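PDB 2CQZ: 177aa long hypothetical protein from Pyrococcus horikoshii, which probably hydrolyses 2'-deoxyribonucleoside 5'-phosphates to the deoxyribonucleoside and phosphate as a homodimeric, metal-dependent HD-domain 5'-deoxynucleotidase. Local coordinates for residues A75-I80 with V88-A93. Numbering follows the deposited sequence.
Sequences AIITDI and VDKDKA
Lys90 lays its aliphatic chain across the loop that follows helix 74-77, with its CG against Ile77 CD1 at 3.8 Å and its CD near the CB of Ile80. With CG anti to the backbone N (chi1 -175°) and every later torsion also extended, the chain runs straight from the first turn of helix 90-100 to Asp79. There NZ forms a salt bridge with Asp79 OD1 at 3.0 Å and a weak hydrogen bond to Ile80 O at 3.4 Å. Glu74 OE2 provides a second salt bridge to the same ammonium, which is thus shared by two carboxylates that lie close together and probably offsets their mutual repulsion. A methionine in its place would probably leave Asp79 and Glu74 without their shared counter-charge. The side chain of Asp79 lies about 7 Å from the bound nickel ion, and its OD2 also accepts a weak hydrogen bond from Met20 N. Beside the lysine, Ile77 points toward residues 88-93, its CD1 meeting Ala93 CB at 3.8 Å and its CG2 reaching the same methyl. Ile80 CD1 packs on Val88 CG1, 4.2 Å apart. Asp89 N-caps helix 90-100, its OD1 accepting from Lys92 N at 2.9 Å, and so caps the first turn, which carries Lys90. The contact thus docks the end of short helix 74-77 and its exit loop on the start of helix 90-100, within the all-helical HD domain, while Val88 and Ala93 also pack against Ala93 and Val88 of the second subunit.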
loop_
_atom_site.group_PDB
_atom_site.type_symbol
_atom_site.label_atom_id
_atom_site.label_comp_id
_atom_site.label_asym_id
_atom_site.label_seq_id
_atom_site.Cartn_x
_atom_site.Cartn_y
_atom_site.Cartn_z
ATOM N N ALA A 75 -12.432 -3.928 -17.762
ATOM C CA ALA A 75 -12.855 -2.717 -17.058
ATOM C C ALA A 75 -14.168 -2.987 -16.321
ATOM O O ALA A 75 -14.511 -2.306 -15.349
ATOM C CB ALA A 75 -13.034 -1.563 -18.043
ATOM N N ILE A 76 -14.901 -3.985 -16.792
ATOM C CA ILE A 76 -16.154 -4.366 -16.168
ATOM C C ILE A 76 -15.991 -5.744 -15.544
ATOM O O ILE A 76 -16.358 -5.957 -14.403
ATOM C CB ILE A 76 -17.303 -4.406 -17.215
ATOM C CG1 ILE A 76 -17.674 -2.983 -17.626
ATOM C CG2 ILE A 76 -18.522 -5.151 -16.662
ATOM C CD1 ILE A 76 -18.570 -2.936 -18.838
ATOM N N ILE A 77 -15.403 -6.668 -16.291
ATOM C CA ILE A 77 -15.366 -8.020 -15.678
ATOM C C ILE A 77 -14.167 -8.313 -14.760
ATOM O O ILE A 77 -14.185 -9.200 -13.910
ATOM C CB ILE A 77 -15.580 -9.277 -16.625
ATOM C CG1 ILE A 77 -14.503 -9.572 -17.737
ATOM C CG2 ILE A 77 -17.003 -9.523 -17.084
ATOM C CD1 ILE A 77 -14.568 -11.045 -18.248
ATOM N N THR A 78 -13.129 -7.474 -14.734
ATOM C CA THR A 78 -11.980 -7.601 -13.833
ATOM C C THR A 78 -11.124 -8.723 -14.419
ATOM O O THR A 78 -11.620 -9.555 -15.185
ATOM C CB THR A 78 -12.343 -7.972 -12.362
ATOM O OG1 THR A 78 -12.642 -9.366 -12.269
ATOM C CG2 THR A 78 -13.519 -7.161 -11.866
ATOM N N ASP A 79 -9.841 -8.736 -14.075
ATOM C CA ASP A 79 -8.920 -9.735 -14.598
ATOM C C ASP A 79 -9.080 -11.071 -13.900
ATOM O O ASP A 79 -8.249 -11.446 -13.073
ATOM C CB ASP A 79 -7.482 -9.224 -14.456
ATOM C CG ASP A 79 -6.449 -10.233 -14.921
ATOM O OD1 ASP A 79 -6.697 -10.926 -15.936
ATOM O OD2 ASP A 79 -5.378 -10.319 -14.278
ATOM N N ILE A 80 -10.152 -11.787 -14.230
ATOM C CA ILE A 80 -10.418 -13.097 -13.636
ATOM C C ILE A 80 -9.233 -13.990 -13.966
ATOM O O ILE A 80 -8.954 -14.250 -15.126
ATOM C CB ILE A 80 -11.696 -13.695 -14.212
ATOM C CG1 ILE A 80 -12.875 -12.777 -13.886
ATOM C CG2 ILE A 80 -11.910 -15.085 -13.657
ATOM C CD1 ILE A 80 -14.140 -13.110 -14.645
ATOM N N VAL A 88 -15.186 -20.425 -14.680
ATOM C CA VAL A 88 -15.851 -19.284 -15.321
ATOM C C VAL A 88 -15.430 -19.132 -16.786
ATOM O O VAL A 88 -14.253 -19.148 -17.123
ATOM C CB VAL A 88 -15.508 -18.002 -14.552
ATOM C CG1 VAL A 88 -16.125 -16.793 -15.254
ATOM C CG2 VAL A 88 -16.045 -18.080 -13.136
ATOM N N ASP A 89 -16.418 -19.039 -17.696
ATOM C CA ASP A 89 -16.071 -18.759 -19.091
ATOM C C ASP A 89 -15.719 -17.277 -19.300
ATOM O O ASP A 89 -16.553 -16.453 -19.649
ATOM C CB ASP A 89 -17.241 -19.161 -20.000
ATOM C CG ASP A 89 -16.727 -19.348 -21.424
ATOM O OD1 ASP A 89 -15.851 -18.584 -21.836
ATOM O OD2 ASP A 89 -17.191 -20.261 -22.099
ATOM N N LYS A 90 -14.466 -16.879 -19.089
ATOM C CA LYS A 90 -14.074 -15.481 -19.255
ATOM C C LYS A 90 -14.282 -15.025 -20.689
ATOM O O LYS A 90 -14.719 -13.894 -20.934
ATOM C CB LYS A 90 -12.601 -15.284 -18.855
ATOM C CG LYS A 90 -12.124 -13.822 -18.885
ATOM C CD LYS A 90 -10.695 -13.671 -18.360
ATOM C CE LYS A 90 -10.293 -12.198 -18.232
ATOM N NZ LYS A 90 -8.887 -12.016 -17.752
ATOM N N ASP A 91 -13.984 -15.917 -21.632
ATOM C CA ASP A 91 -14.120 -15.621 -23.066
ATOM C C ASP A 91 -15.539 -15.250 -23.467
ATOM O O ASP A 91 -15.759 -14.296 -24.211
ATOM C CB ASP A 91 -13.682 -16.823 -23.869
ATOM C CG ASP A 91 -12.309 -17.277 -23.486
ATOM O OD1 ASP A 91 -11.316 -16.663 -23.952
ATOM O OD2 ASP A 91 -12.229 -18.240 -22.690
ATOM N N LYS A 92 -16.498 -16.024 -22.986
ATOM C CA LYS A 92 -17.880 -15.755 -23.274
ATOM C C LYS A 92 -18.196 -14.353 -22.747
ATOM O O LYS A 92 -18.704 -13.502 -23.472
ATOM C CB LYS A 92 -18.728 -16.836 -22.603
ATOM C CG LYS A 92 -20.203 -16.800 -22.898
ATOM C CD LYS A 92 -20.776 -18.199 -22.670
ATOM C CE LYS A 92 -22.260 -18.179 -22.339
ATOM N NZ LYS A 92 -22.803 -19.586 -22.308
ATOM N N ALA A 93 -17.869 -14.099 -21.488
ATOM C CA ALA A 93 -18.145 -12.794 -20.906
ATOM C C ALA A 93 -17.447 -11.660 -21.654
ATOM O O ALA A 93 -18.040 -10.608 -21.881
ATOM C CB ALA A 93 -17.750 -12.770 -19.440
#